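Local coordinates for malyl-CoA lyase/beta-methylmalyl-CoA lyase (Methylobacterium extorquens, PDB 5UGR), which belongs to the HpcH/HpaI aldolase/citrate lyase family and folds as a magnesium-binding TIM barrel, six copies of which make up the assembly, at residues Thr26-Ser31 / Lys57-Ala62; Ala111-Ile116 / Glu149-Ser154; Val118-Ile123 / Lys131-Glu136; Lys253-Ile256 / Gln260-Leu263. All blocks are in the same frame, centred on the assembly; numbering follows the deposited sequence.

Contact 1: Thr26-Ser31 / Lys57-Ala62; sequences TFMEKS and KNIIQA
M28 reaches the helix of N58, I59 and A62 because its first two torsions send it straight outward: CG lies opposite the carbonyl carbon (chi1 -65°) and SD continues in an extended line. The chain then bends at chi3 (-77°), which turns the terminal methyl CE aside. The bend lets CE turn toward N58 while SD faces I59; the methyl of A62 touches both sulfur and methyl. SD stands 3.9 Å from A62 CB and 4.0 Å from I59 CG1, while CE lies 3.7 Å from N58 CB and also approaches the carbonyl oxygen of N58. The side chain of M28 crosses those of N58 and I59 at about a right angle, so the contact is made by the end of the methionine and not along its length.

Residue types follow from the spacing. The two helix segments run nearly parallel, inclined by 27°, and their axes come no closer than 10.7 Å. A long, flexible, apolar side chain can span such a separation, and the small methyl of A62 leaves room for the sulfur. N58 offers its aliphatic CB to the methionine; its amide is engaged elsewhere, OD1 with Q54 and ND2 with the carbonyl of G22.

Beneath the pair lies the barrel wall. M28 also rests on V20 of strand 16-21 and L41 of strand 38-42, and I59 packs on L41 and on I92 of helix 85-95, which places the contact between the first two helices of the outer layer and the strands they cover.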
loop_
_atom_site.group_PDB
_atom_site.type_symbol
_atom_site.label_atom_id
_atom_site.label_comp_id
_atom_site.label_asym_id
_atom_site.label_seq_id
_atom_site.Cartn_x
_atom_site.Cartn_y
_atom_site.Cartn_z
ATOM N N THR A 26 -12.794 10.421 -45.883
ATOM C CA THR A 26 -12.995 9.400 -46.917
ATOM C C THR A 26 -12.683 8.035 -46.351
ATOM O O THR A 26 -13.456 7.095 -46.511
ATOM C CB THR A 26 -12.133 9.728 -48.157
ATOM O OG1 THR A 26 -12.563 11.000 -48.666
ATOM C CG2 THR A 26 -12.256 8.635 -49.264
ATOM N N PHE A 27 -11.574 7.951 -45.598
ATOM C CA PHE A 27 -11.182 6.698 -44.965
ATOM C C PHE A 27 -12.206 6.329 -43.919
ATOM O O PHE A 27 -12.597 5.143 -43.793
ATOM C CB PHE A 27 -9.797 6.845 -44.380
ATOM C CG PHE A 27 -8.670 6.861 -45.404
ATOM C CD1 PHE A 27 -8.906 6.890 -46.785
ATOM C CD2 PHE A 27 -7.318 6.909 -44.953
ATOM C CE1 PHE A 27 -7.845 6.935 -47.685
ATOM C CE2 PHE A 27 -6.271 6.948 -45.863
ATOM C CZ PHE A 27 -6.538 6.953 -47.226
ATOM N N MET A 28 -12.714 7.313 -43.175
ATOM C CA MET A 28 -13.780 6.971 -42.214
ATOM C C MET A 28 -15.012 6.394 -42.864
ATOM O O MET A 28 -15.582 5.384 -42.403
ATOM C CB MET A 28 -14.191 8.105 -41.271
ATOM C CG MET A 28 -13.065 8.495 -40.330
ATOM S SD MET A 28 -13.557 9.612 -38.998
ATOM C CE MET A 28 -13.652 11.157 -39.898
ATOM N N GLU A 29 -15.421 7.010 -43.964
ATOM C CA GLU A 29 -16.579 6.466 -44.702
ATOM C C GLU A 29 -16.360 5.031 -45.188
ATOM O O GLU A 29 -17.235 4.177 -45.031
ATOM C CB GLU A 29 -16.987 7.399 -45.864
ATOM C CG GLU A 29 -18.239 6.893 -46.612
ATOM C CD GLU A 29 -18.884 7.956 -47.467
ATOM O OE1 GLU A 29 -20.123 7.832 -47.728
ATOM O OE2 GLU A 29 -18.156 8.908 -47.896
ATOM N N LYS A 30 -15.200 4.779 -45.792
ATOM C CA LYS A 30 -14.874 3.453 -46.280
ATOM C C LYS A 30 -14.865 2.483 -45.104
ATOM O O LYS A 30 -15.334 1.360 -45.230
ATOM C CB LYS A 30 -13.519 3.494 -46.967
ATOM C CG LYS A 30 -13.027 2.179 -47.564
ATOM C CD LYS A 30 -11.821 2.442 -48.482
ATOM C CE LYS A 30 -11.069 1.167 -48.885
ATOM N NZ LYS A 30 -10.394 0.459 -47.750
ATOM N N SER A 31 -14.388 2.929 -43.935
ATOM C CA SER A 31 -14.294 1.990 -42.759
ATOM C C SER A 31 -15.622 1.546 -42.217
ATOM O O SER A 31 -15.739 0.455 -41.661
ATOM C CB SER A 31 -13.469 2.600 -41.636
ATOM O OG SER A 31 -14.167 3.597 -40.909
ATOM N N LYS A 57 -13.993 17.696 -35.318
ATOM C CA LYS A 57 -15.236 17.968 -36.041
ATOM C C LYS A 57 -15.637 16.873 -37.039
ATOM O O LYS A 57 -16.798 16.475 -37.108
ATOM C CB LYS A 57 -15.089 19.324 -36.754
ATOM C CG LYS A 57 -14.981 20.515 -35.823
ATOM C CD LYS A 57 -14.788 21.778 -36.676
ATOM C CE LYS A 57 -14.500 22.964 -35.782
ATOM N NZ LYS A 57 -14.061 24.151 -36.562
ATOM N N ASN A 58 -14.651 16.360 -37.751
ATOM C CA ASN A 58 -14.856 15.270 -38.706
ATOM C C ASN A 58 -15.439 14.061 -38.016
ATOM O O ASN A 58 -16.391 13.417 -38.529
ATOM C CB ASN A 58 -13.580 14.862 -39.418
ATOM C CG ASN A 58 -12.980 15.956 -40.308
ATOM O OD1 ASN A 58 -13.655 16.923 -40.723
ATOM N ND2 ASN A 58 -11.720 15.778 -40.640
ATOM N N ILE A 59 -14.875 13.740 -36.835
ATOM C CA ILE A 59 -15.381 12.581 -36.120
ATOM C C ILE A 59 -16.817 12.707 -35.588
ATOM O O ILE A 59 -17.609 11.781 -35.622
ATOM C CB ILE A 59 -14.359 12.231 -34.962
ATOM C CG1 ILE A 59 -13.116 11.598 -35.605
ATOM C CG2 ILE A 59 -14.993 11.282 -33.938
ATOM C CD1 ILE A 59 -11.933 11.379 -34.666
ATOM N N ILE A 60 -17.167 13.903 -35.144
ATOM C CA ILE A 60 -18.520 14.146 -34.723
ATOM C C ILE A 60 -19.482 13.882 -35.904
ATOM O O ILE A 60 -20.503 13.198 -35.767
ATOM C CB ILE A 60 -18.671 15.579 -34.182
ATOM C CG1 ILE A 60 -18.000 15.682 -32.787
ATOM C CG2 ILE A 60 -20.145 15.937 -34.075
ATOM C CD1 ILE A 60 -17.881 17.084 -32.232
ATOM N N GLN A 61 -19.120 14.416 -37.060
ATOM C CA GLN A 61 -19.958 14.243 -38.266
ATOM C C GLN A 61 -20.026 12.748 -38.627
ATOM O O GLN A 61 -21.130 12.194 -38.877
ATOM C CB GLN A 61 -19.422 15.120 -39.439
ATOM C CG GLN A 61 -19.983 14.690 -40.795
ATOM C CD GLN A 61 -19.708 15.651 -41.921
ATOM O OE1 GLN A 61 -20.626 16.058 -42.583
ATOM N NE2 GLN A 61 -18.436 15.998 -42.162
ATOM N N ALA A 62 -18.851 12.061 -38.568
ATOM C CA ALA A 62 -18.826 10.661 -38.968
ATOM C C ALA A 62 -19.658 9.788 -37.996
ATOM O O ALA A 62 -20.443 8.923 -38.447
ATOM C CB ALA A 62 -17.390 10.149 -39.026
#

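Contact 2: Ala111-Ile116 / Glu149-Ser154; sequences ADVYAI and EAIATS
The helical coat of the TIM barrel is joined here, where V113 of helix 110-127 meets S154, the last residue of the type I beta turn I151-S154. The turn brings the serine hydroxyl against the valine. S154 OG sits 3.3 Å from V113 CB and 3.4 Å from each methyl, CG1 and CG2; it lies over CB, roughly in continuation of the bond from CA but tilted toward the side of the CB hydrogen, with both methyls flanking it. V113 holds CG1 opposite its backbone N (chi1 -175°), which leaves CG2 on the side facing I151.

A hydroxyl pressed on hydrocarbon needs a polar partner, and S154 finds one in its own turn. With chi1 at 62°, OG folds back over the backbone and donates to I151 O at 2.7 Å, in the carbonyl plane and on a lone pair. The same carbonyl also accepts S154 N at 3.1 Å, so two donors from one residue hold I151 O and fix the hydroxyl's position. Serine is short enough to make this return bond while its CB still packs on V113. The side chain of I151 adds a looser apolar contact, its CG2 lying 4.4 Å from V113 CG2.

Y114, next along the helix, belongs to the assembly: its OH bonds to D112 of the second subunit. V113 and I151 both also touch V137 on strand 134-139. Two helices of successive beta-alpha units leaning on the strand between them in this way is the layering of a TIM barrel.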
loop_
_atom_site.group_PDB
_atom_site.type_symbol
_atom_site.label_atom_id
_atom_site.label_comp_id
_atom_site.label_asym_id
_atom_site.label_seq_id
_atom_site.Cartn_x
_atom_site.Cartn_y
_atom_site.Cartn_z
ATOM N N ALA A 111 -5.032 6.521 -11.628
ATOM C CA ALA A 111 -5.715 7.821 -11.521
ATOM C C ALA A 111 -5.897 8.467 -12.901
ATOM O O ALA A 111 -6.805 9.320 -13.061
ATOM C CB ALA A 111 -4.966 8.770 -10.592
ATOM N N ASP A 112 -5.087 8.082 -13.906
ATOM C CA ASP A 112 -5.329 8.570 -15.272
ATOM C C ASP A 112 -6.732 8.146 -15.718
ATOM O O ASP A 112 -7.501 8.923 -16.340
ATOM C CB ASP A 112 -4.285 8.006 -16.265
ATOM C CG ASP A 112 -2.874 8.613 -16.114
ATOM O OD1 ASP A 112 -2.785 9.806 -15.784
ATOM O OD2 ASP A 112 -1.941 7.818 -16.419
ATOM N N VAL A 113 -7.069 6.907 -15.440
ATOM C CA VAL A 113 -8.368 6.350 -15.847
ATOM C C VAL A 113 -9.500 6.981 -15.031
ATOM O O VAL A 113 -10.550 7.344 -15.582
ATOM C CB VAL A 113 -8.377 4.834 -15.765
ATOM C CG1 VAL A 113 -9.704 4.275 -16.306
ATOM C CG2 VAL A 113 -7.237 4.230 -16.542
ATOM N N TYR A 114 -9.286 7.134 -13.732
ATOM C CA TYR A 114 -10.228 7.814 -12.852
ATOM C C TYR A 114 -10.590 9.178 -13.424
ATOM O O TYR A 114 -11.763 9.591 -13.424
ATOM C CB TYR A 114 -9.681 7.873 -11.436
ATOM C CG TYR A 114 -10.569 8.277 -10.306
ATOM C CD1 TYR A 114 -10.870 9.615 -10.051
ATOM C CD2 TYR A 114 -11.130 7.297 -9.451
ATOM C CE1 TYR A 114 -11.598 10.005 -8.915
ATOM C CE2 TYR A 114 -11.860 7.676 -8.343
ATOM C CZ TYR A 114 -12.092 9.012 -8.050
ATOM O OH TYR A 114 -12.818 9.355 -6.937
ATOM N N ALA A 115 -9.576 9.920 -13.849
ATOM C CA ALA A 115 -9.824 11.266 -14.377
ATOM C C ALA A 115 -10.782 11.270 -15.534
ATOM O O ALA A 115 -11.655 12.165 -15.602
ATOM C CB ALA A 115 -8.508 11.944 -14.728
ATOM N N ILE A 116 -10.589 10.325 -16.463
ATOM C CA ILE A 116 -11.480 10.249 -17.628
ATOM C C ILE A 116 -12.860 9.764 -17.207
ATOM O O ILE A 116 -13.875 10.175 -17.791
ATOM C CB ILE A 116 -10.852 9.403 -18.751
ATOM C CG1 ILE A 116 -9.425 9.872 -19.042
ATOM C CG2 ILE A 116 -11.709 9.450 -20.029
ATOM C CD1 ILE A 116 -9.199 11.326 -19.225
ATOM N N GLU A 149 -1.106 -3.910 -13.439
ATOM C CA GLU A 149 -2.028 -4.626 -12.592
ATOM C C GLU A 149 -2.958 -3.671 -11.858
ATOM O O GLU A 149 -4.160 -3.921 -11.733
ATOM C CB GLU A 149 -1.273 -5.504 -11.590
ATOM C CG GLU A 149 -0.382 -6.551 -12.230
ATOM C CD GLU A 149 1.022 -6.086 -12.618
ATOM O OE1 GLU A 149 1.492 -4.855 -12.380
ATOM O OE2 GLU A 149 1.666 -7.024 -13.201
ATOM N N ALA A 150 -2.404 -2.562 -11.360
ATOM C CA ALA A 150 -3.204 -1.519 -10.750
ATOM C C ALA A 150 -4.133 -0.814 -11.719
ATOM O O ALA A 150 -5.306 -0.508 -11.380
ATOM C CB ALA A 150 -2.294 -0.491 -10.023
ATOM N N ILE A 151 -3.654 -0.594 -12.921
ATOM C CA ILE A 151 -4.536 0.033 -13.937
ATOM C C ILE A 151 -5.734 -0.855 -14.219
ATOM O O ILE A 151 -6.835 -0.376 -14.475
ATOM C CB ILE A 151 -3.715 0.352 -15.222
ATOM C CG1 ILE A 151 -2.688 1.474 -14.940
ATOM C CG2 ILE A 151 -4.621 0.724 -16.385
ATOM C CD1 ILE A 151 -1.572 1.567 -15.965
ATOM N N ALA A 152 -5.544 -2.180 -14.156
ATOM C CA ALA A 152 -6.621 -3.083 -14.516
ATOM C C ALA A 152 -7.874 -2.984 -13.634
ATOM O O ALA A 152 -8.937 -3.414 -14.074
ATOM C CB ALA A 152 -6.111 -4.532 -14.481
ATOM N N THR A 153 -7.740 -2.467 -12.421
ATOM C CA THR A 153 -8.831 -2.297 -11.493
ATOM C C THR A 153 -9.266 -0.847 -11.287
ATOM O O THR A 153 -9.893 -0.506 -10.276
ATOM C CB THR A 153 -8.589 -3.001 -10.157
ATOM O OG1 THR A 153 -7.465 -2.418 -9.516
ATOM C CG2 THR A 153 -8.407 -4.522 -10.346
ATOM N N SER A 154 -8.973 0.002 -12.271
ATOM C CA SER A 154 -9.131 1.442 -12.060
ATOM C C SER A 154 -10.483 2.043 -12.391
ATOM O O SER A 154 -10.671 3.225 -12.066
ATOM C CB SER A 154 -8.069 2.161 -12.890
ATOM O OG SER A 154 -8.193 1.934 -14.277
#

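Contact 3: Val118-Ile123 / Lys131-Glu136; sequences VLTTQI and KKIGFE
T120 projects from its helix toward I133 and F135, and the fork at its CB divides the work between two branches. CB itself lies 4.2 Å from F135 CZ. With chi1 at -58°, OG1 stands opposite the carbonyl carbon and CG2 opposite the backbone N, which separates the partners. OG1 comes to the edge of the phenyl ring, in its plane, 3.8 Å from both F135 CE1 and CZ; its hydrogen-bonding partner is the carbonyl of I116, one turn back on its own helix. CG2 goes to the isoleucine, 4.2 Å from both I133 CB and CD1, the two side chains crossing at about a right angle.

A threonine suits this place because its methyl can join the hydrophobic layer while its hydroxyl is satisfied by the helix backbone. The bulky I133, just before strand 134-139, and F135, within it, reach toward a helix whose nearest CA, that of T120, is 7.8 Å from I133 CA.

The unit is a beta-alpha-beta crossover: strand 101-104, helix 110-127, strand 134-139. I102 of the first strand touches both T120 and I133, I104 lies against F135, and helix 85-95 flanks L119 and I123.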
loop_
_atom_site.group_PDB
_atom_site.type_symbol
_atom_site.label_atom_id
_atom_site.label_comp_id
_atom_site.label_asym_id
_atom_site.label_seq_id
_atom_site.Cartn_x
_atom_site.Cartn_y
_atom_site.Cartn_z
ATOM N N VAL A 118 -14.378 10.505 -14.311
ATOM C CA VAL A 118 -15.046 11.659 -13.759
ATOM C C VAL A 118 -15.683 12.468 -14.916
ATOM O O VAL A 118 -16.886 12.769 -14.875
ATOM C CB VAL A 118 -14.079 12.524 -12.965
ATOM C CG1 VAL A 118 -14.742 13.829 -12.573
ATOM C CG2 VAL A 118 -13.598 11.787 -11.683
ATOM N N LEU A 119 -14.870 12.832 -15.906
ATOM C CA LEU A 119 -15.330 13.733 -16.974
ATOM C C LEU A 119 -16.440 13.066 -17.763
ATOM O O LEU A 119 -17.485 13.705 -18.055
ATOM C CB LEU A 119 -14.126 14.142 -17.810
ATOM C CG LEU A 119 -14.412 15.111 -18.965
ATOM C CD1 LEU A 119 -15.053 16.413 -18.454
ATOM C CD2 LEU A 119 -13.124 15.410 -19.695
ATOM N N THR A 120 -16.210 11.828 -18.194
ATOM C CA THR A 120 -17.190 11.075 -18.972
ATOM C C THR A 120 -18.505 10.930 -18.225
ATOM O O THR A 120 -19.604 11.166 -18.807
ATOM C CB THR A 120 -16.644 9.690 -19.355
ATOM O OG1 THR A 120 -15.419 9.846 -20.117
ATOM C CG2 THR A 120 -17.650 8.945 -20.192
ATOM N N THR A 121 -18.421 10.605 -16.940
ATOM C CA THR A 121 -19.622 10.441 -16.153
ATOM C C THR A 121 -20.458 11.733 -16.115
ATOM O O THR A 121 -21.702 11.694 -16.251
ATOM C CB THR A 121 -19.334 9.899 -14.741
ATOM O OG1 THR A 121 -18.601 8.665 -14.881
ATOM C CG2 THR A 121 -20.609 9.683 -13.965
ATOM N N GLN A 122 -19.794 12.851 -15.852
ATOM C CA GLN A 122 -20.489 14.146 -15.750
ATOM C C GLN A 122 -21.196 14.473 -17.049
ATOM O O GLN A 122 -22.345 14.942 -17.033
ATOM C CB GLN A 122 -19.562 15.257 -15.349
ATOM C CG GLN A 122 -19.083 15.072 -13.902
ATOM C CD GLN A 122 -18.139 16.142 -13.456
ATOM O OE1 GLN A 122 -17.937 17.140 -14.169
ATOM N NE2 GLN A 122 -17.497 15.930 -12.297
ATOM N N ILE A 123 -20.552 14.228 -18.175
ATOM C CA ILE A 123 -21.195 14.541 -19.471
ATOM C C ILE A 123 -22.381 13.635 -19.679
ATOM O O ILE A 123 -23.474 14.076 -20.136
ATOM C CB ILE A 123 -20.204 14.426 -20.639
ATOM C CG1 ILE A 123 -19.025 15.391 -20.458
ATOM C CG2 ILE A 123 -20.898 14.669 -21.966
ATOM C CD1 ILE A 123 -17.784 14.926 -21.219
ATOM N N LYS A 131 -27.145 4.648 -22.530
ATOM C CA LYS A 131 -25.927 3.870 -22.759
ATOM C C LYS A 131 -24.831 4.442 -21.850
ATOM O O LYS A 131 -24.731 5.659 -21.710
ATOM C CB LYS A 131 -25.490 3.962 -24.228
ATOM C CG LYS A 131 -24.201 3.176 -24.574
ATOM C CD LYS A 131 -23.459 3.767 -25.788
ATOM C CE LYS A 131 -24.253 3.608 -27.020
ATOM N NZ LYS A 131 -23.595 3.928 -28.291
ATOM N N LYS A 132 -24.010 3.575 -21.272
ATOM C CA LYS A 132 -22.792 4.004 -20.554
ATOM C C LYS A 132 -21.579 3.650 -21.414
ATOM O O LYS A 132 -21.384 2.487 -21.819
ATOM C CB LYS A 132 -22.713 3.338 -19.164
ATOM C CG LYS A 132 -23.774 3.810 -18.087
ATOM C CD LYS A 132 -23.351 3.484 -16.627
ATOM C CE LYS A 132 -23.417 4.633 -15.560
ATOM N NZ LYS A 132 -22.143 5.451 -15.127
ATOM N N ILE A 133 -20.724 4.629 -21.633
ATOM C CA ILE A 133 -19.478 4.410 -22.402
ATOM C C ILE A 133 -18.537 3.472 -21.632
ATOM O O ILE A 133 -18.404 3.562 -20.402
ATOM C CB ILE A 133 -18.810 5.773 -22.673
ATOM C CG1 ILE A 133 -19.519 6.466 -23.846
ATOM C CG2 ILE A 133 -17.289 5.690 -22.870
ATOM C CD1 ILE A 133 -19.169 7.948 -23.940
ATOM N N GLY A 134 -17.869 2.589 -22.369
ATOM C CA GLY A 134 -16.811 1.748 -21.802
ATOM C C GLY A 134 -15.451 2.319 -22.141
ATOM O O GLY A 134 -15.311 3.059 -23.095
ATOM N N PHE A 135 -14.439 1.846 -21.426
ATOM C CA PHE A 135 -13.070 2.259 -21.652
ATOM C C PHE A 135 -12.187 1.097 -22.145
ATOM O O PHE A 135 -12.269 -0.074 -21.656
ATOM C CB PHE A 135 -12.412 2.829 -20.407
ATOM C CG PHE A 135 -12.976 4.132 -19.884
ATOM C CD1 PHE A 135 -13.697 5.023 -20.680
ATOM C CD2 PHE A 135 -12.670 4.537 -18.613
ATOM C CE1 PHE A 135 -14.111 6.241 -20.186
ATOM C CE2 PHE A 135 -13.077 5.776 -18.127
ATOM C CZ PHE A 135 -13.825 6.632 -18.929
ATOM N N GLU A 136 -11.270 1.443 -23.027
ATOM C CA GLU A 136 -10.118 0.606 -23.357
ATOM C C GLU A 136 -8.900 1.477 -23.006
ATOM O O GLU A 136 -8.898 2.682 -23.210
ATOM C CB GLU A 136 -10.082 0.247 -24.847
ATOM C CG GLU A 136 -8.897 -0.601 -25.292
ATOM C CD GLU A 136 -9.017 -0.939 -26.812
ATOM O OE1 GLU A 136 -10.116 -1.445 -27.201
ATOM O OE2 GLU A 136 -8.024 -0.647 -27.563
#

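Contact 4: Lys253-Ile256 / Gln260-Leu263; sequences KWAI and QIDL
One direct hydrogen bond joins I256 to Q260: the backbone N of I256 donates to Q260 OE1 at 2.9 Å. It is nearly straight (167° at the hydrogen) and arrives almost along the C=O axis of the amide. The glutamine reaches it with CG opposite the carbonyl carbon (chi1 -65°) and an extended chain beyond, a length suited to returning from the helix to the end of the strand. NE2 of the same amide donates to the carbonyl of F229, so bonds at both ends fix which way the group is turned.

A water forms the second polar link. It donates to Q260 OE1 at 2.7 Å and to W254 O at 2.8 Å, so OE1 takes the N-H of I256 directly and reaches the carbonyl of W254 through the water. W254 O also receives Y238 OH.

The setting is the last beta-alpha unit of the TIM barrel: strand 252-255, eighth in the sheet, passes through a very short turn into helix 259-268. The side chain of W254 leads away from this helix, bonds through NE1 to S162, and lies about 6 Å from a bound magnesium ion.

The apolar contacts centre on A255. Its CB is 3.8 Å from Q260 CB and equally 3.8 Å from I261 CG1, and a methyl fits where the CA atoms of A255 and Q260 are just 5.0 Å apart. I256 runs beside Q260, pointing the same way, with CG1 3.7 Å from OE1. I261 continues inward onto L18 of strand 16-21, the strand next to 252-255 in the closed barrel.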
loop_
_atom_site.group_PDB
_atom_site.type_symbol
_atom_site.label_atom_id
_atom_site.label_comp_id
_atom_site.label_asym_id
_atom_site.label_seq_id
_atom_site.Cartn_x
_atom_site.Cartn_y
_atom_site.Cartn_z
ATOM N N LYS A 253 -6.616 -8.337 -32.204
ATOM C CA LYS A 253 -5.440 -7.591 -32.638
ATOM C C LYS A 253 -5.863 -6.425 -33.515
ATOM O O LYS A 253 -6.907 -6.458 -34.231
ATOM C CB LYS A 253 -4.456 -8.477 -33.414
ATOM C CG LYS A 253 -3.104 -7.863 -33.766
ATOM C CD LYS A 253 -2.111 -8.868 -34.298
ATOM C CE LYS A 253 -0.814 -8.245 -34.764
ATOM N NZ LYS A 253 -0.185 -7.451 -33.678
ATOM N N TRP A 254 -5.026 -5.368 -33.451
ATOM C CA TRP A 254 -5.267 -4.232 -34.302
ATOM C C TRP A 254 -5.065 -4.561 -35.788
ATOM O O TRP A 254 -4.208 -5.341 -36.160
ATOM C CB TRP A 254 -4.359 -3.053 -33.962
ATOM C CG TRP A 254 -4.641 -2.408 -32.640
ATOM C CD1 TRP A 254 -5.266 -2.942 -31.532
ATOM C CD2 TRP A 254 -4.202 -1.113 -32.267
ATOM N NE1 TRP A 254 -5.269 -2.025 -30.512
ATOM C CE2 TRP A 254 -4.610 -0.889 -30.928
ATOM C CE3 TRP A 254 -3.504 -0.124 -32.932
ATOM C CZ2 TRP A 254 -4.329 0.293 -30.268
ATOM C CZ3 TRP A 254 -3.224 1.043 -32.297
ATOM C CH2 TRP A 254 -3.616 1.256 -30.963
ATOM N N ALA A 255 -5.843 -3.836 -36.592
ATOM C CA ALA A 255 -5.642 -3.704 -38.020
ATOM C C ALA A 255 -5.366 -2.222 -38.305
ATOM O O ALA A 255 -6.164 -1.343 -37.954
ATOM C CB ALA A 255 -6.855 -4.209 -38.799
ATOM N N ILE A 256 -4.248 -1.967 -38.936
ATOM C CA ILE A 256 -3.904 -0.599 -39.348
ATOM C C ILE A 256 -3.821 -0.494 -40.869
ATOM O O ILE A 256 -3.450 0.560 -41.403
ATOM C CB ILE A 256 -2.640 -0.035 -38.643
ATOM C CG1 ILE A 256 -1.406 -0.864 -38.917
ATOM C CG2 ILE A 256 -2.843 0.114 -37.130
ATOM C CD1 ILE A 256 -0.122 -0.112 -38.546
ATOM N N GLN A 260 -5.479 -6.437 -42.994
ATOM C CA GLN A 260 -5.284 -7.094 -41.715
ATOM C C GLN A 260 -6.579 -7.499 -41.007
ATOM O O GLN A 260 -6.567 -8.356 -40.131
ATOM C CB GLN A 260 -4.416 -6.255 -40.813
ATOM C CG GLN A 260 -3.012 -6.097 -41.317
ATOM C CD GLN A 260 -2.189 -5.124 -40.534
ATOM O OE1 GLN A 260 -2.712 -4.265 -39.799
ATOM N NE2 GLN A 260 -0.883 -5.194 -40.717
ATOM N N ILE A 261 -7.697 -6.931 -41.434
ATOM C CA ILE A 261 -8.985 -7.224 -40.814
ATOM C C ILE A 261 -9.373 -8.681 -40.922
ATOM O O ILE A 261 -9.708 -9.300 -39.901
ATOM C CB ILE A 261 -10.101 -6.336 -41.396
ATOM C CG1 ILE A 261 -9.836 -4.844 -41.102
ATOM C CG2 ILE A 261 -11.459 -6.712 -40.837
ATOM C CD1 ILE A 261 -10.723 -3.892 -41.884
ATOM N N ASP A 262 -9.302 -9.255 -42.133
ATOM C CA ASP A 262 -9.705 -10.651 -42.320
ATOM C C ASP A 262 -8.719 -11.571 -41.586
ATOM O O ASP A 262 -9.108 -12.629 -41.063
ATOM C CB ASP A 262 -9.753 -11.013 -43.808
ATOM C CG ASP A 262 -10.985 -10.455 -44.516
ATOM O OD1 ASP A 262 -11.915 -9.928 -43.876
ATOM O OD2 ASP A 262 -10.988 -10.512 -45.755
ATOM N N LEU A 263 -7.450 -11.171 -41.549
ATOM C CA LEU A 263 -6.417 -12.006 -40.914
ATOM C C LEU A 263 -6.698 -12.109 -39.401
ATOM O O LEU A 263 -6.691 -13.207 -38.847
ATOM C CB LEU A 263 -4.992 -11.521 -41.174
ATOM C CG LEU A 263 -4.536 -11.381 -42.610
ATOM C CD1 LEU A 263 -3.166 -10.786 -42.675
ATOM C CD2 LEU A 263 -4.570 -12.726 -43.277
HETATM O O HOH W 1 -1.927 -4.038 -37.178
#

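In the fold
From the N terminus, contact 1 comes first and closes a loop through strand 38-42, linking helices 25-32 and 52-65. Contact 2 then spans from helix 110-127 to the turn I151-S154, and the shorter loop of contact 3 lies wholly within its span. These two share helix 110-127 and meet directly at F135, which packs on V113 and I116; both also touch the second subunit. Contact 4 closes a tight loop late in the chain, across the barrel from contacts 2 and 3. Strand 134-139 of contact 3 and strand 252-255 of contact 4 belong to the same sheet, and E136 approaches W254 there.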